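Local coordinates for protein transmembrane oligosaccharyl transferase (Archaeoglobus fulgidus, PDB 3WAJ) that is a membrane-embedded archaeal oligosaccharyl transferase of the STT3/AglB family, with a helical transmembrane part of the GT-C class, that binds a zinc ion in this structure, at residues Leu213-Phe219 with Thr273-Phe279. Numbering follows the deposited sequence.
Sequences LSWGAGF and TIFYSPF. With SO4 (sulfate ion), chain C.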
ATOM      1  N   LEU A 213     -10.837  15.825   5.971  1.00 38.68           N
ATOM      2  CA  LEU A 213     -10.614  16.045   4.537  1.00 40.50           C
ATOM      3  C   LEU A 213      -9.303  15.393   4.070  1.00 42.47           C
ATOM      4  O   LEU A 213      -9.078  15.222   2.871  1.00 38.33           O
ATOM      5  CB  LEU A 213     -10.681  17.537   4.174  1.00 47.02           C
ATOM      6  CG  LEU A 213     -12.044  18.226   4.318  1.00 49.50           C
ATOM      7  CD1 LEU A 213     -12.056  19.639   3.710  1.00 45.41           C
ATOM      8  CD2 LEU A 213     -13.140  17.373   3.698  1.00 45.85           C
ATOM      9  N   SER A 214      -8.446  15.018   5.020  1.00 41.82           N
ATOM     10  CA  SER A 214      -7.219  14.281   4.691  1.00 41.30           C
ATOM     11  C   SER A 214      -7.481  12.790   4.690  1.00 37.66           C
ATOM     12  O   SER A 214      -6.843  12.030   3.966  1.00 30.41           O
ATOM     13  CB  SER A 214      -6.102  14.579   5.691  1.00 42.17           C
ATOM     14  OG  SER A 214      -5.775  15.942   5.699  1.00 50.04           O
ATOM     15  N   TRP A 215      -8.431  12.386   5.521  1.00 37.78           N
ATOM     16  CA  TRP A 215      -8.725  10.983   5.747  1.00 39.91           C
ATOM     17  C   TRP A 215     -10.185  10.843   6.210  1.00 39.17           C
ATOM     18  O   TRP A 215     -10.558  11.363   7.274  1.00 38.51           O
ATOM     19  CB  TRP A 215      -7.778  10.464   6.823  1.00 41.94           C
ATOM     20  CG  TRP A 215      -7.788   8.981   7.001  1.00 40.81           C
ATOM     21  CD1 TRP A 215      -7.619   8.038   6.027  1.00 35.77           C
ATOM     22  CD2 TRP A 215      -7.938   8.267   8.235  1.00 29.70           C
ATOM     23  NE1 TRP A 215      -7.667   6.783   6.578  1.00 32.92           N
ATOM     24  CE2 TRP A 215      -7.856   6.895   7.943  1.00 30.95           C
ATOM     25  CE3 TRP A 215      -8.132   8.662   9.571  1.00 34.90           C
ATOM     26  CZ2 TRP A 215      -7.969   5.898   8.923  1.00 34.33           C
ATOM     27  CZ3 TRP A 215      -8.239   7.675  10.560  1.00 35.74           C
ATOM     28  CH2 TRP A 215      -8.156   6.309  10.226  1.00 37.54           C
ATOM     29  N   GLY A 216     -10.998  10.142   5.417  1.00 33.82           N
ATOM     30  CA  GLY A 216     -12.434  10.044   5.664  1.00 35.42           C
ATOM     31  C   GLY A 216     -12.845   9.481   7.020  1.00 38.87           C
ATOM     32  O   GLY A 216     -13.889   9.857   7.571  1.00 40.75           O
ATOM     33  N   ALA A 217     -12.013   8.590   7.557  1.00 36.78           N
ATOM     34  CA  ALA A 217     -12.252   7.954   8.853  1.00 40.13           C
ATOM     35  C   ALA A 217     -11.934   8.898  10.004  1.00 39.55           C
ATOM     36  O   ALA A 217     -12.103   8.540  11.175  1.00 42.26           O
ATOM     37  CB  ALA A 217     -11.426   6.686   8.973  1.00 43.52           C
ATOM     38  N   GLY A 218     -11.479  10.103   9.660  1.00 37.29           N
ATOM     39  CA  GLY A 218     -11.026  11.082  10.636  1.00 40.25           C
ATOM     40  C   GLY A 218     -12.114  11.674  11.496  1.00 44.17           C
ATOM     41  O   GLY A 218     -11.824  12.408  12.447  1.00 49.57           O
ATOM     42  N   PHE A 219     -13.369  11.355  11.180  1.00 43.63           N
ATOM     43  CA  PHE A 219     -14.487  11.742  12.044  1.00 42.68           C
ATOM     44  C   PHE A 219     -14.265  11.183  13.454  1.00 40.38           C
ATOM     45  O   PHE A 219     -14.839  11.668  14.416  1.00 41.34           O
ATOM     46  CB  PHE A 219     -15.809  11.212  11.475  1.00 41.20           C
ATOM     47  CG  PHE A 219     -15.881   9.709  11.445  1.00 41.27           C
ATOM     48  CD1 PHE A 219     -16.326   8.998  12.560  1.00 43.59           C
ATOM     49  CD2 PHE A 219     -15.463   9.006  10.328  1.00 33.97           C
ATOM     50  CE1 PHE A 219     -16.357   7.612  12.559  1.00 39.43           C
ATOM     51  CE2 PHE A 219     -15.502   7.620  10.309  1.00 38.23           C
ATOM     52  CZ  PHE A 219     -15.951   6.921  11.431  1.00 39.51           C
ATOM     53  N   THR A 273     -17.661   4.916   6.369  1.00 39.03           N
ATOM     54  CA  THR A 273     -16.706   5.462   7.322  1.00 43.69           C
ATOM     55  C   THR A 273     -15.368   5.813   6.654  1.00 46.05           C
ATOM     56  O   THR A 273     -14.478   6.339   7.319  1.00 51.81           O
ATOM     57  CB  THR A 273     -16.466   4.496   8.490  1.00 42.80           C
ATOM     58  OG1 THR A 273     -15.956   3.265   7.978  1.00 43.07           O
ATOM     59  CG2 THR A 273     -17.764   4.230   9.243  1.00 43.63           C
ATOM     60  N   ILE A 274     -15.222   5.522   5.356  1.00 36.73           N
ATOM     61  CA  ILE A 274     -13.959   5.814   4.652  1.00 41.38           C
ATOM     62  C   ILE A 274     -14.118   6.727   3.410  1.00 36.44           C
ATOM     63  O   ILE A 274     -13.415   7.728   3.265  1.00 41.68           O
ATOM     64  CB  ILE A 274     -13.122   4.512   4.360  1.00 47.04           C
ATOM     65  CG1 ILE A 274     -11.678   4.857   3.958  1.00 52.91           C
ATOM     66  CG2 ILE A 274     -13.802   3.628   3.316  1.00 35.60           C
ATOM     67  CD1 ILE A 274     -10.874   5.606   5.040  1.00 47.83           C
ATOM     68  N   PHE A 275     -15.065   6.399   2.543  1.00 32.36           N
ATOM     69  CA  PHE A 275     -15.440   7.271   1.434  1.00 30.70           C
ATOM     70  C   PHE A 275     -16.156   8.554   1.890  1.00 41.55           C
ATOM     71  O   PHE A 275     -16.680   8.629   3.012  1.00 42.08           O
ATOM     72  CB  PHE A 275     -16.313   6.497   0.449  1.00 28.33           C
ATOM     73  CG  PHE A 275     -15.620   5.297  -0.155  1.00 32.89           C
ATOM     74  CD1 PHE A 275     -14.683   5.464  -1.179  1.00 28.93           C
ATOM     75  CD2 PHE A 275     -15.885   4.006   0.309  1.00 30.74           C
ATOM     76  CE1 PHE A 275     -14.023   4.360  -1.753  1.00 33.27           C
ATOM     77  CE2 PHE A 275     -15.228   2.891  -0.258  1.00 31.81           C
ATOM     78  CZ  PHE A 275     -14.292   3.073  -1.293  1.00 28.78           C
ATOM     79  N   TYR A 276     -16.188   9.558   1.015  1.00 44.46           N
ATOM     80  CA  TYR A 276     -16.733  10.866   1.384  1.00 42.38           C
ATOM     81  C   TYR A 276     -18.262  10.936   1.300  1.00 43.39           C
ATOM     82  O   TYR A 276     -18.844  11.255   0.262  1.00 43.59           O
ATOM     83  CB  TYR A 276     -15.990  11.996   0.646  1.00 35.97           C
ATOM     84  CG  TYR A 276     -14.649  12.193   1.298  1.00 36.76           C
ATOM     85  CD1 TYR A 276     -14.492  13.094   2.350  1.00 36.16           C
ATOM     86  CD2 TYR A 276     -13.561  11.399   0.943  1.00 34.68           C
ATOM     87  CE1 TYR A 276     -13.275  13.243   2.997  1.00 35.54           C
ATOM     88  CE2 TYR A 276     -12.336  11.534   1.587  1.00 35.04           C
ATOM     89  CZ  TYR A 276     -12.198  12.455   2.612  1.00 38.28           C
ATOM     90  OH  TYR A 276     -10.983  12.590   3.248  1.00 38.40           O
ATOM     91  N   SER A 277     -18.887  10.622   2.436  1.00 40.08           N
ATOM     92  CA  SER A 277     -20.312  10.341   2.512  1.00 40.79           C
ATOM     93  C   SER A 277     -20.973  11.257   3.531  1.00 45.29           C
ATOM     94  O   SER A 277     -20.288  11.986   4.253  1.00 44.95           O
ATOM     95  CB  SER A 277     -20.545   8.869   2.873  1.00 39.55           C
ATOM     96  OG  SER A 277     -20.249   8.600   4.224  1.00 45.29           O
ATOM     97  N   PRO A 278     -22.316  11.260   3.577  1.00 48.49           N
ATOM     98  CA  PRO A 278     -22.855  12.174   4.591  1.00 44.57           C
ATOM     99  C   PRO A 278     -22.813  11.604   6.014  1.00 42.34           C
ATOM    100  O   PRO A 278     -23.173  12.316   6.955  1.00 45.50           O
ATOM    101  CB  PRO A 278     -24.292  12.437   4.114  1.00 44.67           C
ATOM    102  CG  PRO A 278     -24.643  11.254   3.273  1.00 50.96           C
ATOM    103  CD  PRO A 278     -23.356  10.744   2.659  1.00 47.45           C
ATOM    104  N   PHE A 279     -22.366  10.360   6.172  1.00 43.47           N
ATOM    105  CA  PHE A 279     -22.148   9.797   7.503  1.00 41.81           C
ATOM    106  C   PHE A 279     -21.243  10.703   8.348  1.00 42.94           C
ATOM    107  O   PHE A 279     -21.549  11.025   9.502  1.00 41.48           O
ATOM    108  CB  PHE A 279     -21.517   8.404   7.421  1.00 38.46           C
ATOM    109  CG  PHE A 279     -21.172   7.831   8.770  1.00 39.12           C
ATOM    110  CD1 PHE A 279     -19.853   7.716   9.173  1.00 37.72           C
ATOM    111  CD2 PHE A 279     -22.180   7.440   9.655  1.00 37.91           C
ATOM    112  CE1 PHE A 279     -19.528   7.199  10.430  1.00 44.47           C
ATOM    113  CE2 PHE A 279     -21.864   6.927  10.913  1.00 40.54           C
ATOM    114  CZ  PHE A 279     -20.540   6.810  11.303  1.00 42.63           C
TER
HETATM  115  S   SO4 C 902      -5.885   4.285   3.785  1.00 53.58           S
HETATM  116  O1  SO4 C 902      -5.480   4.541   2.396  1.00 50.57           O
HETATM  117  O2  SO4 C 902      -7.252   3.754   3.770  1.00 57.00           O
HETATM  118  O3  SO4 C 902      -4.963   3.310   4.369  1.00 60.19           O
HETATM  119  O4  SO4 C 902      -5.860   5.501   4.607  1.00 54.10           O
HETATM  120  O   HOH W   1     -10.503   8.421   3.180  1.00 39.96           O
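Tyr276 lays its ring across the turn that ends helix 199-214, burying more area than any other residue here: CE1 lies 4.2 Å from Leu213 CD2, and its OH is hydrogen-bonded to Val212 O. Gly216 sits where a side chain could not, since a CB would clash with Ile274 O; Gly216 CA lies 4.6 Å from Ile274 CA, with Gly216 CA 3.5 Å from Ile274 O and Ala217 CA 3.1 Å from Thr273 O as CA-H...O contacts. A water accepts from Gly216 N (2.9 Å to its oxygen) and lies 3.0 Å from Ile274 O, to which it can donate. At the far end the edge of Phe279 meets the face of Phe219 in a T-shaped pair, centroids 5.2 Å apart. Ile274 CD1 packs 4.1 Å from Ala217 CB and 3.7 Å from Trp215 NE1, which makes a weak hydrogen bond to O4 of a sulfate (3.0 Å), probably from the crystallisation liquor, also hydrogen-bonded to His81, His162 and Arg426. Thus the turn after helix 199-214 packs on the loop leading into helix 278-303 without direct hydrogen bonds between the segments; Val212 O and Gln280 NE2, just beyond them, supply polar links.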